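Local coordinates for uncharacterized protein (Staphylococcus aureus subsp. aureus, PDB 3H04) that is of unknown function but has an alpha/beta-hydrolase fold and belongs to a feruloyl-esterase-like family, consistent with a hydrolase, at residues Ile123-Tyr128 with His248-Arg253; Asp47-Tyr52 with Arg252-Glu257; His216-Tyr221 with Arg242-Glu247. All coordinates share one frame; numbering follows the deposited sequence.

Contact 1 (Ile123-Tyr128 with His248-Arg253); sequences IDFYGY and HDFDRR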
loop_
_atom_site.group_PDB
_atom_site.type_symbol
_atom_site.label_atom_id
_atom_site.label_comp_id
_atom_site.label_asym_id
_atom_site.label_seq_id
_atom_site.Cartn_x
_atom_site.Cartn_y
_atom_site.Cartn_z
ATOM N N ILE A 123 6.327 -0.336 -7.263
ATOM C CA ILE A 123 5.603 0.861 -7.649
ATOM C C ILE A 123 5.004 1.440 -6.381
ATOM O O ILE A 123 4.211 0.777 -5.735
ATOM C CB ILE A 123 4.510 0.580 -8.657
ATOM C CG1 ILE A 123 5.068 -0.298 -9.799
ATOM C CG2 ILE A 123 3.855 1.917 -9.115
ATOM C CD1 ILE A 123 4.037 -1.180 -10.418
ATOM N N ASP A 124 5.428 2.655 -6.028
ATOM C CA ASP A 124 5.137 3.322 -4.745
ATOM C C ASP A 124 4.376 4.577 -5.050
ATOM O O ASP A 124 4.964 5.586 -5.480
ATOM C CB ASP A 124 6.458 3.646 -4.030
ATOM C CG ASP A 124 6.328 4.621 -2.856
ATOM O OD1 ASP A 124 5.214 4.929 -2.364
ATOM O OD2 ASP A 124 7.425 5.121 -2.443
ATOM N N PHE A 125 3.048 4.511 -4.870
ATOM C CA PHE A 125 2.211 5.700 -5.018
ATOM C C PHE A 125 1.982 6.281 -3.615
ATOM O O PHE A 125 1.342 5.642 -2.770
ATOM C CB PHE A 125 0.872 5.376 -5.666
ATOM C CG PHE A 125 0.873 5.340 -7.172
ATOM C CD1 PHE A 125 2.045 5.178 -7.936
ATOM C CD2 PHE A 125 -0.338 5.455 -7.837
ATOM C CE1 PHE A 125 1.984 5.105 -9.356
ATOM C CE2 PHE A 125 -0.399 5.403 -9.189
ATOM C CZ PHE A 125 0.754 5.228 -9.971
ATOM N N TYR A 126 2.572 7.454 -3.359
ATOM C CA TYR A 126 2.381 8.226 -2.141
ATOM C C TYR A 126 2.429 7.448 -0.816
ATOM O O TYR A 126 1.593 7.664 0.086
ATOM C CB TYR A 126 1.150 9.119 -2.197
ATOM C CG TYR A 126 -0.079 8.534 -2.862
ATOM C CD1 TYR A 126 -0.965 7.725 -2.142
ATOM C CD2 TYR A 126 -0.308 8.710 -4.215
ATOM C CE1 TYR A 126 -2.116 7.132 -2.746
ATOM C CE2 TYR A 126 -1.466 8.146 -4.817
ATOM C CZ TYR A 126 -2.356 7.377 -4.076
ATOM O OH TYR A 126 -3.447 6.795 -4.666
ATOM N N GLY A 127 3.419 6.568 -0.725
ATOM C CA GLY A 127 3.689 5.780 0.461
ATOM C C GLY A 127 4.958 6.269 1.186
ATOM O O GLY A 127 5.395 7.439 1.075
ATOM N N TYR A 128 5.513 5.343 1.936
ATOM C CA TYR A 128 6.563 5.620 2.882
ATOM C C TYR A 128 7.254 4.318 3.213
ATOM O O TYR A 128 6.673 3.269 3.043
ATOM C CB TYR A 128 5.985 6.226 4.164
ATOM C CG TYR A 128 4.729 5.576 4.709
ATOM C CD1 TYR A 128 4.802 4.598 5.691
ATOM C CD2 TYR A 128 3.465 5.916 4.208
ATOM C CE1 TYR A 128 3.649 3.992 6.198
ATOM C CE2 TYR A 128 2.275 5.326 4.738
ATOM C CZ TYR A 128 2.401 4.385 5.734
ATOM O OH TYR A 128 1.309 3.769 6.237
ATOM N N HIS A 248 -3.398 13.953 -1.994
ATOM C CA HIS A 248 -2.725 12.716 -1.549
ATOM C C HIS A 248 -2.933 11.748 -2.705
ATOM O O HIS A 248 -2.019 11.561 -3.531
ATOM C CB HIS A 248 -3.307 12.226 -0.187
ATOM C CG HIS A 248 -2.784 10.888 0.286
ATOM N ND1 HIS A 248 -1.433 10.587 0.370
ATOM C CD2 HIS A 248 -3.441 9.750 0.643
ATOM C CE1 HIS A 248 -1.288 9.352 0.833
ATOM N NE2 HIS A 248 -2.490 8.821 0.988
ATOM N N ASP A 249 -4.152 11.227 -2.833
ATOM C CA ASP A 249 -4.495 10.280 -3.910
ATOM C C ASP A 249 -4.882 11.018 -5.204
ATOM O O ASP A 249 -6.065 11.192 -5.576
ATOM C CB ASP A 249 -5.512 9.218 -3.432
ATOM C CG ASP A 249 -6.771 9.826 -2.802
ATOM O OD1 ASP A 249 -6.660 10.925 -2.191
ATOM O OD2 ASP A 249 -7.868 9.227 -2.971
ATOM N N PHE A 250 -3.840 11.467 -5.891
ATOM C CA PHE A 250 -4.001 12.273 -7.106
ATOM C C PHE A 250 -4.755 11.512 -8.210
ATOM O O PHE A 250 -5.285 12.137 -9.127
ATOM C CB PHE A 250 -2.619 12.696 -7.672
ATOM C CG PHE A 250 -1.736 11.530 -8.076
ATOM C CD1 PHE A 250 -1.854 10.933 -9.347
ATOM C CD2 PHE A 250 -0.779 11.035 -7.214
ATOM C CE1 PHE A 250 -1.067 9.851 -9.703
ATOM C CE2 PHE A 250 0.018 9.940 -7.573
ATOM C CZ PHE A 250 -0.125 9.343 -8.803
ATOM N N ASP A 251 -4.751 10.177 -8.096
ATOM C CA ASP A 251 -5.401 9.251 -9.021
ATOM C C ASP A 251 -6.771 8.803 -8.562
ATOM O O ASP A 251 -7.317 7.837 -9.083
ATOM C CB ASP A 251 -4.512 8.020 -9.244
ATOM C CG ASP A 251 -4.243 7.223 -7.948
ATOM O OD1 ASP A 251 -4.294 7.794 -6.817
ATOM O OD2 ASP A 251 -3.905 6.029 -8.086
ATOM N N ARG A 252 -7.347 9.491 -7.600
ATOM C CA ARG A 252 -8.709 9.149 -7.178
ATOM C C ARG A 252 -9.649 9.032 -8.406
ATOM O O ARG A 252 -10.456 8.089 -8.478
ATOM C CB ARG A 252 -9.223 10.181 -6.201
ATOM C CG ARG A 252 -10.623 9.960 -5.765
ATOM C CD ARG A 252 -11.026 11.038 -4.827
ATOM N NE ARG A 252 -10.115 11.152 -3.678
ATOM C CZ ARG A 252 -10.232 12.107 -2.770
ATOM N NH1 ARG A 252 -11.254 12.978 -2.871
ATOM N NH2 ARG A 252 -9.363 12.186 -1.762
ATOM N N ARG A 253 -9.539 9.961 -9.365
ATOM C CA ARG A 253 -10.250 9.859 -10.663
ATOM C C ARG A 253 -9.335 9.662 -11.868
ATOM O O ARG A 253 -8.247 10.238 -11.947
ATOM C CB ARG A 253 -11.086 11.098 -10.889
ATOM C CG ARG A 253 -12.121 11.259 -9.822
ATOM C CD ARG A 253 -12.446 12.666 -9.546
ATOM N NE ARG A 253 -13.305 13.183 -10.587
ATOM C CZ ARG A 253 -14.538 13.647 -10.419
ATOM N NH1 ARG A 253 -15.112 13.699 -9.223
ATOM N NH2 ARG A 253 -15.189 14.107 -11.482
#
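The phenol ring of Tyr-126 is wedged between the loop His-248 to Asp-251 and its own neighbour Phe-125. One ring face takes the carbonyl O of His-248, 3.4 Å from Tyr-126 CD2, together with the CA of Asp-249 in a CH-pi contact; the opposite face carries Phe-125 CB. The ring turns its CD1 edge onto the face of the His-248 imidazole, an edge-to-face pair with planes 61° apart and Tyr-126 CD1 3.4 Å from His-248 CE1. His-248 has CG anti to its backbone N (chi1 174°), which presents the face of the imidazole to the CD1 edge of Tyr-126. On the far edge, Tyr-126 CD2 and CE2 meet Phe-250 CE2, 3.6 Å from Tyr-126 CD2, with the two rings nearly perpendicular. At the tip, Tyr-126 OH donates a very short bond of 2.5 Å to the syn lone pair of Asp-251 OD1, the carboxylate plane turned 71° from the ring. The other oxygen, Asp-251 OD2, lies in plane at the edge of Phe-125 and also receives Arg-103 in a salt bridge and Tyr-262 OH, so this buried carboxylate is gripped on both oxygens and is probably ionised. Phe-250 CZ sits over one face of Phe-125, 4.0 Å from Phe-125 CE2. The type I turn Asp-249 to Arg-252 is clamped by Arg-252, which holds Asp-249 side-on through NE and NH2. His-248 itself bonds Asp-220 through ND1 and Ser-104 through NE2, geometry consistent with an alpha/beta-hydrolase catalytic triad, so Tyr-126 would help position the putative catalytic imidazole. The aromatic cluster lies at the C-terminal end of strand 121-125, between strands 98-103 and 212-217, with Ile-261 and Val-265 of helix 256-273 packed on Phe-125.

Contact 2 (Asp47-Tyr52 with Arg252-Glu257); sequences DLSPQY and RRPNDE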
loop_
_atom_site.group_PDB
_atom_site.type_symbol
_atom_site.label_atom_id
_atom_site.label_comp_id
_atom_site.label_asym_id
_atom_site.label_seq_id
_atom_site.Cartn_x
_atom_site.Cartn_y
_atom_site.Cartn_z
ATOM N N ASP A 47 -10.118 -1.506 -5.156
ATOM C CA ASP A 47 -10.367 -0.054 -5.151
ATOM C C ASP A 47 -9.719 0.677 -6.316
ATOM O O ASP A 47 -9.841 1.899 -6.395
ATOM C CB ASP A 47 -9.947 0.627 -3.830
ATOM C CG ASP A 47 -8.421 0.638 -3.598
ATOM O OD1 ASP A 47 -7.672 -0.050 -4.335
ATOM O OD2 ASP A 47 -7.982 1.344 -2.669
ATOM N N LEU A 48 -9.089 -0.058 -7.239
ATOM C CA LEU A 48 -8.470 0.523 -8.434
ATOM C C LEU A 48 -9.540 0.805 -9.506
ATOM O O LEU A 48 -10.350 -0.071 -9.778
ATOM C CB LEU A 48 -7.446 -0.442 -9.063
ATOM C CG LEU A 48 -6.070 -0.499 -8.410
ATOM C CD1 LEU A 48 -5.233 -1.530 -9.119
ATOM C CD2 LEU A 48 -5.393 0.915 -8.457
ATOM N N SER A 49 -9.521 1.975 -10.146
ATOM C CA SER A 49 -10.428 2.210 -11.304
ATOM C C SER A 49 -10.196 1.182 -12.405
ATOM O O SER A 49 -9.054 0.823 -12.710
ATOM C CB SER A 49 -10.294 3.605 -11.932
ATOM O OG SER A 49 -10.107 4.616 -10.928
ATOM N N PRO A 50 -11.285 0.748 -13.055
ATOM C CA PRO A 50 -11.200 -0.128 -14.229
ATOM C C PRO A 50 -10.190 0.361 -15.264
ATOM O O PRO A 50 -9.494 -0.448 -15.909
ATOM C CB PRO A 50 -12.623 -0.042 -14.821
ATOM C CG PRO A 50 -13.484 0.271 -13.649
ATOM C CD PRO A 50 -12.674 1.148 -12.756
ATOM N N GLN A 51 -10.120 1.675 -15.438
ATOM C CA GLN A 51 -9.207 2.260 -16.435
ATOM C C GLN A 51 -7.741 1.966 -16.100
ATOM O O GLN A 51 -6.938 1.698 -17.008
ATOM C CB GLN A 51 -9.436 3.780 -16.581
ATOM C CG GLN A 51 -10.740 4.074 -17.270
ATOM C CD GLN A 51 -11.243 5.474 -17.017
ATOM O OE1 GLN A 51 -12.267 5.652 -16.360
ATOM N NE2 GLN A 51 -10.531 6.475 -17.528
ATOM N N TYR A 52 -7.405 1.981 -14.805
ATOM C CA TYR A 52 -6.031 1.686 -14.379
ATOM C C TYR A 52 -5.755 0.214 -14.562
ATOM O O TYR A 52 -4.655 -0.182 -15.002
ATOM C CB TYR A 52 -5.832 2.049 -12.930
ATOM C CG TYR A 52 -6.093 3.490 -12.622
ATOM C CD1 TYR A 52 -6.047 4.470 -13.606
ATOM C CD2 TYR A 52 -6.381 3.881 -11.329
ATOM C CE1 TYR A 52 -6.312 5.807 -13.297
ATOM C CE2 TYR A 52 -6.656 5.193 -11.023
ATOM C CZ TYR A 52 -6.631 6.144 -12.011
ATOM O OH TYR A 52 -6.883 7.460 -11.681
ATOM N N ARG A 252 -7.347 9.491 -7.600
ATOM C CA ARG A 252 -8.709 9.149 -7.178
ATOM C C ARG A 252 -9.649 9.032 -8.406
ATOM O O ARG A 252 -10.456 8.089 -8.478
ATOM C CB ARG A 252 -9.223 10.181 -6.201
ATOM C CG ARG A 252 -10.623 9.960 -5.765
ATOM C CD ARG A 252 -11.026 11.038 -4.827
ATOM N NE ARG A 252 -10.115 11.152 -3.678
ATOM C CZ ARG A 252 -10.232 12.107 -2.770
ATOM N NH1 ARG A 252 -11.254 12.978 -2.871
ATOM N NH2 ARG A 252 -9.363 12.186 -1.762
ATOM N N ARG A 253 -9.539 9.961 -9.365
ATOM C CA ARG A 253 -10.250 9.859 -10.663
ATOM C C ARG A 253 -9.335 9.662 -11.868
ATOM O O ARG A 253 -8.247 10.238 -11.947
ATOM C CB ARG A 253 -11.086 11.098 -10.889
ATOM C CG ARG A 253 -12.121 11.259 -9.822
ATOM C CD ARG A 253 -12.446 12.666 -9.546
ATOM N NE ARG A 253 -13.305 13.183 -10.587
ATOM C CZ ARG A 253 -14.538 13.647 -10.419
ATOM N NH1 ARG A 253 -15.112 13.699 -9.223
ATOM N NH2 ARG A 253 -15.189 14.107 -11.482
ATOM N N PRO A 254 -9.785 8.890 -12.851
ATOM C CA PRO A 254 -8.879 8.594 -13.957
ATOM C C PRO A 254 -8.706 9.755 -14.932
ATOM O O PRO A 254 -8.971 9.608 -16.152
ATOM C CB PRO A 254 -9.522 7.351 -14.602
ATOM C CG PRO A 254 -10.831 7.135 -13.898
ATOM C CD PRO A 254 -11.110 8.276 -13.031
ATOM N N ASN A 255 -8.273 10.903 -14.405
ATOM C CA ASN A 255 -8.006 12.062 -15.222
ATOM C C ASN A 255 -6.807 11.820 -16.152
ATOM O O ASN A 255 -6.059 10.849 -16.021
ATOM C CB ASN A 255 -7.817 13.329 -14.354
ATOM C CG ASN A 255 -6.654 13.228 -13.371
ATOM O OD1 ASN A 255 -5.557 12.799 -13.718
ATOM N ND2 ASN A 255 -6.895 13.642 -12.129
ATOM N N ASP A 256 -6.616 12.712 -17.095
ATOM C CA ASP A 256 -5.570 12.493 -18.068
ATOM C C ASP A 256 -4.187 12.433 -17.436
ATOM O O ASP A 256 -3.341 11.659 -17.870
ATOM C CB ASP A 256 -5.594 13.593 -19.138
ATOM C CG ASP A 256 -6.778 13.444 -20.086
ATOM O OD1 ASP A 256 -7.375 12.345 -20.141
ATOM O OD2 ASP A 256 -7.120 14.432 -20.752
ATOM N N GLU A 257 -3.946 13.252 -16.428
ATOM C CA GLU A 257 -2.639 13.224 -15.763
ATOM C C GLU A 257 -2.398 11.895 -15.044
ATOM O O GLU A 257 -1.296 11.382 -15.047
ATOM C CB GLU A 257 -2.517 14.368 -14.758
ATOM C CG GLU A 257 -2.423 15.723 -15.434
ATOM C CD GLU A 257 -1.845 16.815 -14.537
ATOM O OE1 GLU A 257 -1.277 16.493 -13.449
ATOM O OE2 GLU A 257 -1.942 17.992 -14.952
#
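On the surface of the alpha/beta-hydrolase fold, the N-terminal turn of helix 50-56 meets the loop that leads into helix 256-273. Ser-49 holds the N-cap position of the first helix, but its side chain makes no capping bond; Asn-255 caps the second through OD1, which accepts from the backbone N of Ala-258. Pro-254 carries most of the contact. It is the centre of an inverse gamma turn, closed by a 2.5 Å bond from Asn-255 N to Arg-253 O, and its ring points toward helix 50-56. Gln-51, its chain extended beyond CG, crosses the proline at about a right angle and brings its terminal amide against the CB-CG side: Gln-51 OE1 is 3.2 Å from Pro-254 CG, and Gln-51 NE2 is equally close to Pro-254 CB. These are van der Waals contacts of a polar group against aliphatic carbons. The buried partner is Tyr-52, whose CG lies anti to its carbonyl carbon (chi1 -59°), which brings its CE1 side and hydroxyl to Pro-254. Ser-49 CB sits over one ring face, toward the rim, and the ring also stacks with Tyr-262 of helix 256-273. The hydroxyl bonds the backbone O of Asp-251; Tyr-52 OH also lies 3.1 Å from Arg-253 O, near the ring plane. Tyr-52 CE1 packs 3.8 Å from Pro-254 CB, while Tyr-52 OH comes within 3.2 Å of Pro-254 CA.

Contact 3 (His216-Tyr221 with Arg242-Glu247); sequences HCNGDY and RVNKNE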
loop_
_atom_site.group_PDB
_atom_site.type_symbol
_atom_site.label_atom_id
_atom_site.label_comp_id
_atom_site.label_asym_id
_atom_site.label_seq_id
_atom_site.Cartn_x
_atom_site.Cartn_y
_atom_site.Cartn_z
ATOM N N HIS A 216 4.177 11.036 -6.217
ATOM C CA HIS A 216 3.852 11.678 -4.978
ATOM C C HIS A 216 3.600 13.170 -5.179
ATOM O O HIS A 216 4.315 13.768 -5.869
ATOM C CB HIS A 216 4.985 11.436 -3.998
ATOM C CG HIS A 216 4.591 11.514 -2.563
ATOM N ND1 HIS A 216 5.175 10.748 -1.594
ATOM C CD2 HIS A 216 3.689 12.290 -1.934
ATOM C CE1 HIS A 216 4.645 11.041 -0.431
ATOM N NE2 HIS A 216 3.740 11.972 -0.611
ATOM N N CYS A 217 2.530 13.719 -4.633
ATOM C CA CYS A 217 2.245 15.147 -4.743
ATOM C C CYS A 217 3.111 15.940 -3.800
ATOM O O CYS A 217 3.233 15.584 -2.604
ATOM C CB CYS A 217 0.798 15.418 -4.368
ATOM S SG CYS A 217 -0.344 14.704 -5.586
ATOM N N ASN A 218 3.681 17.043 -4.283
ATOM C CA ASN A 218 4.478 17.839 -3.355
ATOM C C ASN A 218 3.707 18.385 -2.169
ATOM O O ASN A 218 4.305 18.575 -1.132
ATOM C CB ASN A 218 5.258 18.984 -4.040
ATOM C CG ASN A 218 4.469 19.679 -5.071
ATOM O OD1 ASN A 218 3.236 19.799 -4.975
ATOM N ND2 ASN A 218 5.162 20.181 -6.079
ATOM N N GLY A 219 2.406 18.641 -2.332
ATOM C CA GLY A 219 1.584 19.246 -1.283
ATOM C C GLY A 219 0.732 18.191 -0.567
ATOM O O GLY A 219 -0.297 18.519 0.023
ATOM N N ASP A 220 1.188 16.935 -0.577
ATOM C CA ASP A 220 0.434 15.845 0.099
ATOM C C ASP A 220 0.336 16.142 1.581
ATOM O O ASP A 220 1.350 16.333 2.242
ATOM C CB ASP A 220 1.160 14.543 -0.092
ATOM C CG ASP A 220 0.333 13.337 0.289
ATOM O OD1 ASP A 220 -0.493 13.412 1.223
ATOM O OD2 ASP A 220 0.555 12.300 -0.355
ATOM N N TYR A 221 -0.902 16.244 2.047
ATOM C CA TYR A 221 -1.245 16.559 3.446
ATOM C C TYR A 221 -1.302 15.313 4.366
ATOM O O TYR A 221 -1.372 15.457 5.585
ATOM C CB TYR A 221 -2.636 17.247 3.491
ATOM C CG TYR A 221 -3.712 16.451 2.743
ATOM C CD1 TYR A 221 -4.306 15.321 3.320
ATOM C CD2 TYR A 221 -4.090 16.795 1.453
ATOM C CE1 TYR A 221 -5.216 14.596 2.649
ATOM C CE2 TYR A 221 -5.015 16.056 0.757
ATOM C CZ TYR A 221 -5.586 14.960 1.367
ATOM O OH TYR A 221 -6.499 14.201 0.686
ATOM N N ARG A 242 6.779 13.837 -9.427
ATOM C CA ARG A 242 6.595 14.755 -8.324
ATOM C C ARG A 242 5.462 15.663 -8.803
ATOM O O ARG A 242 5.666 16.608 -9.564
ATOM C CB ARG A 242 7.918 15.495 -8.081
ATOM C CG ARG A 242 8.068 16.082 -6.743
ATOM C CD ARG A 242 9.277 17.060 -6.626
ATOM N NE ARG A 242 9.006 17.750 -5.389
ATOM C CZ ARG A 242 9.411 17.356 -4.201
ATOM N NH1 ARG A 242 10.336 16.408 -4.073
ATOM N NH2 ARG A 242 9.005 18.036 -3.148
ATOM N N VAL A 243 4.254 15.340 -8.384
ATOM C CA VAL A 243 3.047 15.979 -8.888
ATOM C C VAL A 243 2.788 17.270 -8.117
ATOM O O VAL A 243 2.813 17.279 -6.889
ATOM C CB VAL A 243 1.866 15.012 -8.788
ATOM C CG1 VAL A 243 0.531 15.683 -9.231
ATOM C CG2 VAL A 243 2.170 13.767 -9.613
ATOM N N ASN A 244 2.583 18.367 -8.855
ATOM C CA ASN A 244 2.441 19.698 -8.274
ATOM C C ASN A 244 0.981 19.958 -7.902
ATOM O O ASN A 244 0.296 20.782 -8.501
ATOM C CB ASN A 244 2.998 20.773 -9.224
ATOM C CG ASN A 244 2.996 22.171 -8.599
ATOM O OD1 ASN A 244 3.346 22.360 -7.410
ATOM N ND2 ASN A 244 2.601 23.155 -9.395
ATOM N N LYS A 245 0.516 19.245 -6.887
ATOM C CA LYS A 245 -0.844 19.399 -6.389
ATOM C C LYS A 245 -0.805 19.270 -4.893
ATOM O O LYS A 245 0.107 18.640 -4.335
ATOM C CB LYS A 245 -1.756 18.300 -6.943
ATOM C CG LYS A 245 -1.943 18.330 -8.445
ATOM C CD LYS A 245 -2.787 17.153 -8.918
ATOM C CE LYS A 245 -3.159 17.316 -10.389
ATOM N NZ LYS A 245 -4.021 16.195 -10.851
ATOM N N ASN A 246 -1.834 19.800 -4.246
ATOM C CA ASN A 246 -1.982 19.693 -2.813
ATOM C C ASN A 246 -2.964 18.574 -2.557
ATOM O O ASN A 246 -4.019 18.803 -2.018
ATOM C CB ASN A 246 -2.463 21.006 -2.203
ATOM C CG ASN A 246 -1.432 22.098 -2.337
ATOM O OD1 ASN A 246 -0.243 21.821 -2.340
ATOM N ND2 ASN A 246 -1.876 23.339 -2.485
ATOM N N GLU A 247 -2.611 17.370 -2.999
ATOM C CA GLU A 247 -3.491 16.204 -2.904
ATOM C C GLU A 247 -2.699 15.025 -2.378
ATOM O O GLU A 247 -1.459 15.097 -2.285
ATOM C CB GLU A 247 -4.034 15.868 -4.288
ATOM C CG GLU A 247 -5.014 16.894 -4.856
ATOM C CD GLU A 247 -5.498 16.523 -6.250
ATOM O OE1 GLU A 247 -5.456 15.333 -6.589
ATOM O OE2 GLU A 247 -5.926 17.408 -7.015
#
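Asn-218 leaves the backbone with CG between its N and carbonyl carbon, the crowded position (chi1 41°), which folds the side chain back over the residues after strand 238-243. Its CB lies 4.0 Å from NH2 of Arg-242, an extended arginine salt-bridged to Glu-229. CG approaches the carbonyl O of Val-243; Asn-218 OD1 is 3.2 Å from Val-243 O, two acceptors side by side with no hydrogen to share, and 3.4 Å from Lys-245 N. At the tip, Asn-218 ND2 donates to Asn-244 OD1 over 3.1 Å, in the carbonyl plane and on a lone pair, with the two amide planes 86° apart. Beside it, strands 212-217 and 238-243, joined through helix 226-232 as a beta-alpha-beta unit, pair in parallel at the edge of the alpha/beta-hydrolase sheet. Val-243 N donates to His-216 O, and the backbone N of Asn-218 returns a 2.8 Å bond to Val-243 O, nearly along the C=O axis. Cys-217 and Val-243 share one sheet face, Cys-217 SG 3.9 Å from Val-243 CG1. The strand then breaks into a type I turn, Cys-217 to Asp-220, where Gly-219 N bonds Lys-245 O at 3.0 Å and Gly-219 CA passes close to Asn-246 OD1. That turn delivers Asp-220, probably the acid of the triad; its CA lies 3.1 Å from Glu-247 O, and its OD1 accepts from Asp-222 N and Val-223 N.

Contact 1 is the buried one and contact 2 a surface one, while contact 3 is partly buried at the sheet edge. Contacts 1 and 2 share Arg-252 and Arg-253, so one loop after strand 238-243 turns inward to an aromatic cluster and then outward to a proline packed on helix 50-56. Contacts 1 and 3 reach neighbouring strands, 121-125 and 212-217, and join where His-248 meets Asp-220, across the putative triad. Their chemistry follows their place: ring packing around a gripped carboxylate in contact 1, aliphatic and amide van der Waals touches in contact 2, and backbone pairing with one amide-to-amide bond in contact 3.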